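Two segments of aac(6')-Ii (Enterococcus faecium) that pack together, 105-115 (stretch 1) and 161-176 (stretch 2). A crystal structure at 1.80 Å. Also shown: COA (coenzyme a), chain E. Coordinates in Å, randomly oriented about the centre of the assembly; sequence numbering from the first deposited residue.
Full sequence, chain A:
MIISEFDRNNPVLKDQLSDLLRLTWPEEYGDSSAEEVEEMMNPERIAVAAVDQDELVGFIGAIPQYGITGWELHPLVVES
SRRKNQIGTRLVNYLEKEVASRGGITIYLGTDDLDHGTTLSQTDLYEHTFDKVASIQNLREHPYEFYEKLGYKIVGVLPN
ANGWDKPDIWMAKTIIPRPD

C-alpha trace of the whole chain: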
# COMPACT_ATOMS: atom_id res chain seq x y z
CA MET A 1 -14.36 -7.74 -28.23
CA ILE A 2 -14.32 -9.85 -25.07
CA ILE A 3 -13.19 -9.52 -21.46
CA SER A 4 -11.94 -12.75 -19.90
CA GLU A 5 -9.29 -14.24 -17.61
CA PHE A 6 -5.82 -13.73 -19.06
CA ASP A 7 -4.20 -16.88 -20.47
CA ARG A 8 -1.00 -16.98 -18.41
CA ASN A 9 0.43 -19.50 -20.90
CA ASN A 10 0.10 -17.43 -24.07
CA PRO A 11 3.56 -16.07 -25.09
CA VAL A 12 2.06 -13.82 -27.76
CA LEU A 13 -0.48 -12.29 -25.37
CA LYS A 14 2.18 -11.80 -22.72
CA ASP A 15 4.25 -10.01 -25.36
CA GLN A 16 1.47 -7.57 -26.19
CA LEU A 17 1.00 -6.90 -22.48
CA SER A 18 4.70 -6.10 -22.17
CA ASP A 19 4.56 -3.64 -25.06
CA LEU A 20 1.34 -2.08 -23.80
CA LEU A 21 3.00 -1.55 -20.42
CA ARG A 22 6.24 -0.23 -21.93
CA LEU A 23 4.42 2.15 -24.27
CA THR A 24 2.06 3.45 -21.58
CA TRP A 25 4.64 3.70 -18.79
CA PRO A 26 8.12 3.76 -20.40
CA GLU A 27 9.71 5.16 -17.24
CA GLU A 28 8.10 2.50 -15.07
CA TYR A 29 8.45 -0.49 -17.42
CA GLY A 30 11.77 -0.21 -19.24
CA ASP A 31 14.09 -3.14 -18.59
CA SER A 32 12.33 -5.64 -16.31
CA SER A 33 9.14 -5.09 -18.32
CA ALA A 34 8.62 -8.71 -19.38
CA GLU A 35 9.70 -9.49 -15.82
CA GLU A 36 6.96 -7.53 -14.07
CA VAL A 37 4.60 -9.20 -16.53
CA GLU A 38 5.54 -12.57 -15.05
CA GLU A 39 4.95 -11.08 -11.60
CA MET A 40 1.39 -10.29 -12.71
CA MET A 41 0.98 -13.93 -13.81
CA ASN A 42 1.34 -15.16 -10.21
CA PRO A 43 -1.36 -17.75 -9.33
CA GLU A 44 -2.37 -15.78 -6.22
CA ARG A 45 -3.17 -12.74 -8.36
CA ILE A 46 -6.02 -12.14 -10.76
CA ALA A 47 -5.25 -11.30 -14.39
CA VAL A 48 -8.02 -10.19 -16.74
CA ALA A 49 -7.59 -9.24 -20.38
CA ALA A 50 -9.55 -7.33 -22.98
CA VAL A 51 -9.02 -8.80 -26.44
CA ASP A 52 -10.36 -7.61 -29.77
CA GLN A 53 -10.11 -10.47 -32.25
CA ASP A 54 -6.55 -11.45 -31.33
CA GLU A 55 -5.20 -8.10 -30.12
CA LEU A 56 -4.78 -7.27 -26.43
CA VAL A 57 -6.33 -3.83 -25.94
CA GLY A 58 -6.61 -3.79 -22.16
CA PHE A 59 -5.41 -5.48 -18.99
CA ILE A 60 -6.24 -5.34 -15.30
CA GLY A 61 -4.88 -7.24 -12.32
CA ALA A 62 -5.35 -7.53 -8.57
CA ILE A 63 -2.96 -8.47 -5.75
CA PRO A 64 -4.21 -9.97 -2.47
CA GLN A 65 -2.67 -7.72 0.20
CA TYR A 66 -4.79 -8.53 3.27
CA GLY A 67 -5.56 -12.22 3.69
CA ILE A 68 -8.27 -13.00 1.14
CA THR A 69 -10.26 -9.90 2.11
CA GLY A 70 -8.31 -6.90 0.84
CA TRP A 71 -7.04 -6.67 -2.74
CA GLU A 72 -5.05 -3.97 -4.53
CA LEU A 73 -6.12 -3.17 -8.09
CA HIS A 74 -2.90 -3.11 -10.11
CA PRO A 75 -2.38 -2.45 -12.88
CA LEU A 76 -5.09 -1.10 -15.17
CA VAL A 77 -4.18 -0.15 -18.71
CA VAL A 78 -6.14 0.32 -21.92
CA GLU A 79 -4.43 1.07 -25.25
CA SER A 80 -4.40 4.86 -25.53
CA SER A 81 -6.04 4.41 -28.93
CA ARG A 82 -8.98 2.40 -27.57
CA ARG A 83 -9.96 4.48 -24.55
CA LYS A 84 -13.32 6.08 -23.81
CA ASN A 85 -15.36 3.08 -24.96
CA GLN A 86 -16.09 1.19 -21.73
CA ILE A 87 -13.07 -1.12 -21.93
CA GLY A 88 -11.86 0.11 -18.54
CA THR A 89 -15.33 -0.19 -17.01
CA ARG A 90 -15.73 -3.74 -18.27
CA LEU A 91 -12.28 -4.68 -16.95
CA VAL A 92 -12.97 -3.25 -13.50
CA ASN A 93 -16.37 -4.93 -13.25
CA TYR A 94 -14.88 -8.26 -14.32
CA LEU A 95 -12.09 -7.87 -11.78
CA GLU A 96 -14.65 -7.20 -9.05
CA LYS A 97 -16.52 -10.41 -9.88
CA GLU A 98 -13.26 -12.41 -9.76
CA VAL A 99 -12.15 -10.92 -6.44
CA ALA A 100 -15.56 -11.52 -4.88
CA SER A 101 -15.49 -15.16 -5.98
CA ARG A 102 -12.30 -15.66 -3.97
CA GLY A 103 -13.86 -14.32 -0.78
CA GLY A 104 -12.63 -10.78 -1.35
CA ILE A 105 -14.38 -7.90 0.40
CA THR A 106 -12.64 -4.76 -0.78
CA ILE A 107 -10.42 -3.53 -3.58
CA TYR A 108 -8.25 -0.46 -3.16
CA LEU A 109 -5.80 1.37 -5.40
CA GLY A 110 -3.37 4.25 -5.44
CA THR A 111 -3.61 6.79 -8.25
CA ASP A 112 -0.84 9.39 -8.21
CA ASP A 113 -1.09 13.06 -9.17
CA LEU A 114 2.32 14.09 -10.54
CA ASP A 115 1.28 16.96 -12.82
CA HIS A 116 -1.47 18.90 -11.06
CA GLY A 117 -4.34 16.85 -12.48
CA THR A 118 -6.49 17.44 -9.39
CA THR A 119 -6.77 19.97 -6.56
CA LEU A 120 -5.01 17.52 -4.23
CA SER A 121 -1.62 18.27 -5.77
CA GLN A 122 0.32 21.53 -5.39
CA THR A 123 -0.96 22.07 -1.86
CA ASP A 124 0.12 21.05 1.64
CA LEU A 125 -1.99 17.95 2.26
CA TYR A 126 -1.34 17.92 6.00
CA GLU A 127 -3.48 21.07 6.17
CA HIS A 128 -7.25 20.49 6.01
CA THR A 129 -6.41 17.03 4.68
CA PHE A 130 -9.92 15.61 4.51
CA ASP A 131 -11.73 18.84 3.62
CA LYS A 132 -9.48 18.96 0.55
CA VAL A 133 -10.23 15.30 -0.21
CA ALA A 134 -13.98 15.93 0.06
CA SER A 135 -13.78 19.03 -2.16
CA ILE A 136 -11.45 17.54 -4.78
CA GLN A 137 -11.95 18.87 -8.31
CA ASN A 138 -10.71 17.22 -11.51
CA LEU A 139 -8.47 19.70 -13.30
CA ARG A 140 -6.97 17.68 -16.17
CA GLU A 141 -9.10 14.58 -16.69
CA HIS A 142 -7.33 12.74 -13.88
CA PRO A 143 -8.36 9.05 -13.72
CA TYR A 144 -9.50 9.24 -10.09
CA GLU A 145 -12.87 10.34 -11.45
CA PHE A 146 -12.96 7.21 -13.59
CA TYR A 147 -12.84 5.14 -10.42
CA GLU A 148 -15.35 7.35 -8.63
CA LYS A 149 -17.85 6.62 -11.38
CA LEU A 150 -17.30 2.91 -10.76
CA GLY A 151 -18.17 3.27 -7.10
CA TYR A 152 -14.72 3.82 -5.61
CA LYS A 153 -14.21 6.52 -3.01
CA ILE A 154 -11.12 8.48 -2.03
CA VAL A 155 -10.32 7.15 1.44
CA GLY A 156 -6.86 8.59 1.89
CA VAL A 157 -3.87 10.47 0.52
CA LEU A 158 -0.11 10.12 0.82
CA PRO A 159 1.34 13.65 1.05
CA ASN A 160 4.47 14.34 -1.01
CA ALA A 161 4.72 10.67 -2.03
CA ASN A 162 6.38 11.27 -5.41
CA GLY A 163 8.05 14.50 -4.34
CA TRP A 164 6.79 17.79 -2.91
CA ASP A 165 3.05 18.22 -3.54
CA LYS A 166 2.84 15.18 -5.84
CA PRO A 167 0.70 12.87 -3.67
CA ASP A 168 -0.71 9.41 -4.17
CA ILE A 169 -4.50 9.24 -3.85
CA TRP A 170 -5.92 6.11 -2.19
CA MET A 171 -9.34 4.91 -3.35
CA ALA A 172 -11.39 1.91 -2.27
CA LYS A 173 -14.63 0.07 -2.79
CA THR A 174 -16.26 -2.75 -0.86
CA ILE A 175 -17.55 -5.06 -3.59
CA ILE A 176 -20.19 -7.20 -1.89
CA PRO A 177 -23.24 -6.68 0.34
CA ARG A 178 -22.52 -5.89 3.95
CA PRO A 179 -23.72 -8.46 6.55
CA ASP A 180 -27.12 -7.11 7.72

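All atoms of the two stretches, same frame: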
# COMPACT_ATOMS: atom_id res chain seq x y z
N ILE A 105 -13.42 -8.86 -0.12
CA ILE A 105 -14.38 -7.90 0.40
C ILE A 105 -14.18 -6.51 -0.19
O ILE A 105 -15.14 -5.82 -0.56
CB ILE A 105 -14.23 -7.74 1.93
CG1 ILE A 105 -14.37 -9.09 2.63
CG2 ILE A 105 -15.26 -6.75 2.45
CD1 ILE A 105 -14.22 -9.01 4.13
N THR A 106 -12.93 -6.09 -0.27
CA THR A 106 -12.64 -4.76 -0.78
C THR A 106 -11.44 -4.71 -1.71
O THR A 106 -10.51 -5.51 -1.60
CB THR A 106 -12.37 -3.78 0.37
OG1 THR A 106 -12.06 -2.48 -0.16
CG2 THR A 106 -11.18 -4.24 1.19
N ILE A 107 -11.48 -3.75 -2.62
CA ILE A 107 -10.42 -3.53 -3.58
C ILE A 107 -10.02 -2.08 -3.40
O ILE A 107 -10.89 -1.21 -3.33
CB ILE A 107 -10.92 -3.74 -5.02
CG1 ILE A 107 -11.30 -5.21 -5.23
CG2 ILE A 107 -9.83 -3.32 -6.02
CD1 ILE A 107 -11.85 -5.50 -6.64
N TYR A 108 -8.73 -1.83 -3.31
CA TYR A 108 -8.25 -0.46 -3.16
C TYR A 108 -7.15 -0.24 -4.19
O TYR A 108 -6.62 -1.19 -4.75
CB TYR A 108 -7.70 -0.22 -1.75
CG TYR A 108 -6.41 -0.93 -1.47
CD1 TYR A 108 -6.38 -2.29 -1.15
CD2 TYR A 108 -5.19 -0.24 -1.53
CE1 TYR A 108 -5.18 -2.95 -0.90
CE2 TYR A 108 -3.99 -0.89 -1.29
CZ TYR A 108 -3.99 -2.24 -0.97
OH TYR A 108 -2.80 -2.88 -0.72
N LEU A 109 -6.82 1.02 -4.42
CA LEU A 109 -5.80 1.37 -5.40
C LEU A 109 -5.19 2.72 -5.05
O LEU A 109 -5.74 3.48 -4.25
CB LEU A 109 -6.44 1.45 -6.79
CG LEU A 109 -7.59 2.47 -6.89
CD1 LEU A 109 -7.03 3.85 -7.27
CD2 LEU A 109 -8.60 2.02 -7.94
N GLY A 110 -4.04 2.99 -5.65
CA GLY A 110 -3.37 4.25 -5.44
C GLY A 110 -3.19 4.89 -6.80
O GLY A 110 -2.58 4.30 -7.69
N THR A 111 -3.75 6.08 -6.99
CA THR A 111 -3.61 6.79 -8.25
C THR A 111 -2.87 8.09 -7.93
O THR A 111 -3.37 8.94 -7.20
CB THR A 111 -4.99 7.08 -8.90
OG1 THR A 111 -4.80 7.76 -10.15
CG2 THR A 111 -5.87 7.93 -7.99
N ASP A 112 -1.67 8.22 -8.48
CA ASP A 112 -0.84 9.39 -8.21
C ASP A 112 -1.21 10.63 -9.02
O ASP A 112 -1.84 10.53 -10.07
CB ASP A 112 0.63 9.04 -8.44
CG ASP A 112 1.06 7.80 -7.66
OD1 ASP A 112 0.70 6.67 -8.09
OD2 ASP A 112 1.73 7.95 -6.62
N ASP A 113 -0.84 11.79 -8.51
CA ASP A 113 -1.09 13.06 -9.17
C ASP A 113 0.27 13.75 -9.24
O ASP A 113 0.67 14.45 -8.32
CB ASP A 113 -2.07 13.92 -8.36
CG ASP A 113 -2.48 15.19 -9.08
OD1 ASP A 113 -1.93 15.46 -10.18
OD2 ASP A 113 -3.34 15.93 -8.57
N LEU A 114 0.98 13.52 -10.34
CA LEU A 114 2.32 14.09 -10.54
C LEU A 114 2.36 15.41 -11.29
O LEU A 114 3.34 16.15 -11.19
CB LEU A 114 3.20 13.09 -11.29
CG LEU A 114 3.12 11.62 -10.88
CD1 LEU A 114 4.00 10.80 -11.82
CD2 LEU A 114 3.56 11.45 -9.43
N ASP A 115 1.31 15.72 -12.04
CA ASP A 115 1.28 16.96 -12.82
C ASP A 115 0.04 17.82 -12.64
O ASP A 115 -0.57 18.26 -13.62
CB ASP A 115 1.46 16.64 -14.31
N ALA A 161 4.25 12.01 -1.71
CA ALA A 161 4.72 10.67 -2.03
C ALA A 161 5.78 10.61 -3.13
O ALA A 161 6.83 9.97 -2.96
CB ALA A 161 3.54 9.78 -2.42
N ASN A 162 5.50 11.26 -4.25
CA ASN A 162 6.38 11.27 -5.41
C ASN A 162 7.21 12.55 -5.48
O ASN A 162 7.73 12.89 -6.54
CB ASN A 162 5.53 11.14 -6.67
CG ASN A 162 4.58 9.96 -6.61
OD1 ASN A 162 4.97 8.82 -6.86
ND2 ASN A 162 3.33 10.23 -6.25
N GLY A 163 7.32 13.25 -4.36
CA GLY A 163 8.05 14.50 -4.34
C GLY A 163 7.12 15.56 -3.76
O GLY A 163 5.93 15.30 -3.57
N TRP A 164 7.63 16.75 -3.49
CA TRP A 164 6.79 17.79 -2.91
C TRP A 164 5.51 18.05 -3.70
O TRP A 164 5.54 18.29 -4.91
CB TRP A 164 7.57 19.09 -2.75
CG TRP A 164 8.69 18.96 -1.77
CD1 TRP A 164 10.03 18.88 -2.04
CD2 TRP A 164 8.57 18.87 -0.34
NE1 TRP A 164 10.74 18.74 -0.87
CE2 TRP A 164 9.87 18.73 0.18
CE3 TRP A 164 7.48 18.88 0.54
CZ2 TRP A 164 10.12 18.61 1.55
CZ3 TRP A 164 7.73 18.77 1.91
CH2 TRP A 164 9.04 18.63 2.40
N ASP A 165 4.38 17.98 -2.99
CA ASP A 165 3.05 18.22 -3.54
C ASP A 165 2.66 17.39 -4.75
O ASP A 165 1.92 17.85 -5.62
CB ASP A 165 2.88 19.71 -3.84
CG ASP A 165 3.17 20.58 -2.62
OD1 ASP A 165 2.92 20.12 -1.48
OD2 ASP A 165 3.66 21.71 -2.80
N LYS A 166 3.15 16.15 -4.78
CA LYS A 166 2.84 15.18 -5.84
C LYS A 166 2.45 13.93 -5.06
O LYS A 166 3.19 12.95 -4.97
CB LYS A 166 4.09 14.91 -6.69
CG LYS A 166 4.55 16.14 -7.46
CD LYS A 166 5.78 15.84 -8.31
CE LYS A 166 6.17 17.06 -9.13
NZ LYS A 166 7.35 16.80 -9.99
N PRO A 167 1.24 13.96 -4.48
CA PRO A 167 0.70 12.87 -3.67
C PRO A 167 0.17 11.65 -4.40
O PRO A 167 0.03 11.65 -5.62
CB PRO A 167 -0.42 13.56 -2.92
CG PRO A 167 -1.02 14.41 -4.02
CD PRO A 167 0.22 15.00 -4.70
N ASP A 168 -0.10 10.61 -3.63
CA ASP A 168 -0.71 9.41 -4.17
C ASP A 168 -2.10 9.53 -3.56
O ASP A 168 -2.25 9.99 -2.43
CB ASP A 168 -0.02 8.13 -3.68
CG ASP A 168 -0.49 6.89 -4.45
OD1 ASP A 168 -1.08 7.05 -5.54
OD2 ASP A 168 -0.25 5.75 -3.97
N ILE A 169 -3.12 9.17 -4.33
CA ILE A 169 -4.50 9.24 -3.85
C ILE A 169 -5.01 7.81 -3.69
O ILE A 169 -5.01 7.05 -4.65
CB ILE A 169 -5.39 9.98 -4.87
CG1 ILE A 169 -4.85 11.40 -5.09
CG2 ILE A 169 -6.82 10.01 -4.38
CD1 ILE A 169 -5.51 12.14 -6.26
N TRP A 170 -5.42 7.46 -2.47
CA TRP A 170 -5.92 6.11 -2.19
C TRP A 170 -7.44 6.04 -2.33
O TRP A 170 -8.16 6.82 -1.71
CB TRP A 170 -5.55 5.68 -0.77
CG TRP A 170 -4.15 5.19 -0.61
CD1 TRP A 170 -3.54 4.18 -1.30
CD2 TRP A 170 -3.19 5.64 0.37
NE1 TRP A 170 -2.27 3.96 -0.81
CE2 TRP A 170 -2.03 4.84 0.21
CE3 TRP A 170 -3.21 6.63 1.36
CZ2 TRP A 170 -0.89 5.01 1.01
CZ3 TRP A 170 -2.07 6.79 2.15
CH2 TRP A 170 -0.93 5.99 1.97
N MET A 171 -7.91 5.10 -3.13
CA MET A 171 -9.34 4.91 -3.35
C MET A 171 -9.72 3.47 -3.04
O MET A 171 -8.92 2.55 -3.19
CB MET A 171 -9.69 5.25 -4.80
CG MET A 171 -9.26 6.65 -5.20
SD MET A 171 -9.87 7.13 -6.81
CE MET A 171 -11.62 7.22 -6.49
N ALA A 172 -10.96 3.26 -2.61
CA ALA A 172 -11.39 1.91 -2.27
C ALA A 172 -12.87 1.71 -2.47
O ALA A 172 -13.66 2.66 -2.51
CB ALA A 172 -11.01 1.61 -0.82
N LYS A 173 -13.25 0.45 -2.60
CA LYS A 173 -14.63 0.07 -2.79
C LYS A 173 -14.84 -1.30 -2.16
O LYS A 173 -13.99 -2.18 -2.28
CB LYS A 173 -14.97 0.00 -4.29
CG LYS A 173 -16.40 -0.44 -4.60
CD LYS A 173 -16.63 -0.55 -6.10
CE LYS A 173 -18.05 -0.99 -6.43
NZ LYS A 173 -18.26 -1.16 -7.90
N THR A 174 -15.94 -1.46 -1.44
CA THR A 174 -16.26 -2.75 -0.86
C THR A 174 -17.18 -3.32 -1.93
O THR A 174 -18.19 -2.71 -2.28
CB THR A 174 -16.93 -2.58 0.50
OG1 THR A 174 -15.93 -2.26 1.48
CG2 THR A 174 -17.66 -3.85 0.91
N ILE A 175 -16.82 -4.48 -2.47
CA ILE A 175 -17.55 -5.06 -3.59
C ILE A 175 -18.72 -6.02 -3.39
O ILE A 175 -19.29 -6.50 -4.36
CB ILE A 175 -16.55 -5.71 -4.55
CG1 ILE A 175 -15.80 -6.84 -3.83
CG2 ILE A 175 -15.55 -4.66 -5.03
CD1 ILE A 175 -14.80 -7.56 -4.70
N ILE A 176 -19.07 -6.30 -2.14
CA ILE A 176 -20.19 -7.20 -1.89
C ILE A 176 -21.07 -6.62 -0.80
O ILE A 176 -20.66 -5.72 -0.06
CB ILE A 176 -19.71 -8.60 -1.45
CG1 ILE A 176 -18.85 -8.49 -0.19
CG2 ILE A 176 -18.93 -9.27 -2.58
CD1 ILE A 176 -18.42 -9.83 0.39
N1A COA E . -11.08 11.51 -16.13
C2A COA E . -12.40 11.60 -15.90
N3A COA E . -13.36 10.71 -16.24
C4A COA E . -12.83 9.62 -16.89
C5A COA E . -11.51 9.39 -17.19
C6A COA E . -10.58 10.40 -16.78
N6A COA E . -9.27 10.31 -17.01
N7A COA E . -11.35 8.18 -17.85
C8A COA E . -12.56 7.72 -17.94
N9A COA E . -13.52 8.54 -17.38
C1B COA E . -14.97 8.33 -17.31
C2B COA E . -15.65 8.35 -18.68
O2B COA E . -15.98 9.70 -19.02
C3B COA E . -16.94 7.54 -18.50
O3B COA E . -17.89 8.38 -17.83
P3B COA E . -19.38 8.59 -18.42
O7A COA E . -19.16 9.15 -19.77
O8A COA E . -20.01 9.53 -17.46
O9A COA E . -19.97 7.23 -18.41
C4B COA E . -16.48 6.46 -17.52
O4B COA E . -15.36 7.05 -16.83
C5B COA E . -16.10 5.12 -18.16
O5B COA E . -14.89 5.25 -18.92
P1A COA E . -14.29 4.03 -19.79
O1A COA E . -14.56 4.30 -21.22
O2A COA E . -14.71 2.75 -19.19
O3A COA E . -12.72 4.22 -19.51
P2A COA E . -11.48 3.75 -20.42
O4A COA E . -11.00 4.91 -21.20
O5A COA E . -11.81 2.48 -21.11
O6A COA E . -10.39 3.42 -19.29
CBP COA E . -8.63 4.40 -17.93
CCP COA E . -10.12 4.35 -18.24
CDP COA E . -8.40 5.48 -16.86
CEP COA E . -8.19 3.01 -17.37
CAP COA E . -7.86 4.75 -19.27
OAP COA E . -8.21 6.04 -19.77
C9P COA E . -6.33 4.57 -19.15
O9P COA E . -5.79 3.56 -19.61
N8P COA E . -5.67 5.55 -18.53
C7P COA E . -4.23 5.59 -18.30
C6P COA E . -3.78 4.66 -17.17
C5P COA E . -4.00 5.24 -15.79
O5P COA E . -3.59 6.38 -15.51
N4P COA E . -4.65 4.46 -14.91
C3P COA E . -4.96 4.82 -13.53
C2P COA E . -4.46 3.77 -12.54
S1P COA E . -3.63 4.49 -11.11
O HOH W 1 -13.18 -0.68 1.48

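How does the pairing begin at Ile-105 and Thr-106? The two stretches run antiparallel, and Ile-105 O opens the ladder by accepting a hydrogen bond from Ile-175 N at 2.9 Å. Thr-106 faces Thr-174 in a non-hydrogen-bonded pair, where the backbones approach closely. Thr-106 OG1 donates to Lys-173 O (2.9 Å), and a water donates to Thr-106 OG1 (2.7 Å) while also hydrogen bonding Thr-174 OG1 (3.2 Å). A small polar side chain can thus serve both the backbone and a bridging water.

What carries the centre of the sheet? Backbone pairs do: Ile-107 N reaches Lys-173 O and Lys-173 N reaches Ile-107 O, both at 3.0 Å, and Leu-109 and Met-171 repeat the exchange, N to O, at 2.9 Å each way. The side chains alternate between faces. Ile-107 CD1 meets Ile-175 CD1 at 4.1 Å and Leu-109 CD1 lies 3.9 Å from Met-171 CB, whereas on the other face Tyr-108 CB packs 3.9 Å from Ala-172 CB. Apart from Ile-175, which is partly exposed, these residues are buried, and the small methyl of Ala-172 fits against the tyrosine's base.

Why does glycine suit position 110? A CB on Gly-110 would lie 2.6 Å from Asp-168 OD2, a clash. Next, Thr-111 N donates to Ile-169 O (2.8 Å) and Ile-169 N to Thr-111 O (2.9 Å); Thr-111 CG2 covers Ile-169 CB at 3.8 Å, and Thr-111 OG1 lies 3.6 Å from coenzyme A S1P.

How does the contact end? Asp-112 OD1 sits only 3.1 Å from Asp-168 OD1, a crowding of like charges, but Asn-162 ND2 donates to Asp-112 OD2 (2.8 Å) and also to Lys-166 O (3.0 Å), tying the loop to the strand. Asp-113 N then donates to Pro-167 O at 3.0 Å, and exposed Leu-114 lays CD2 3.3 Å from Asn-162 CG.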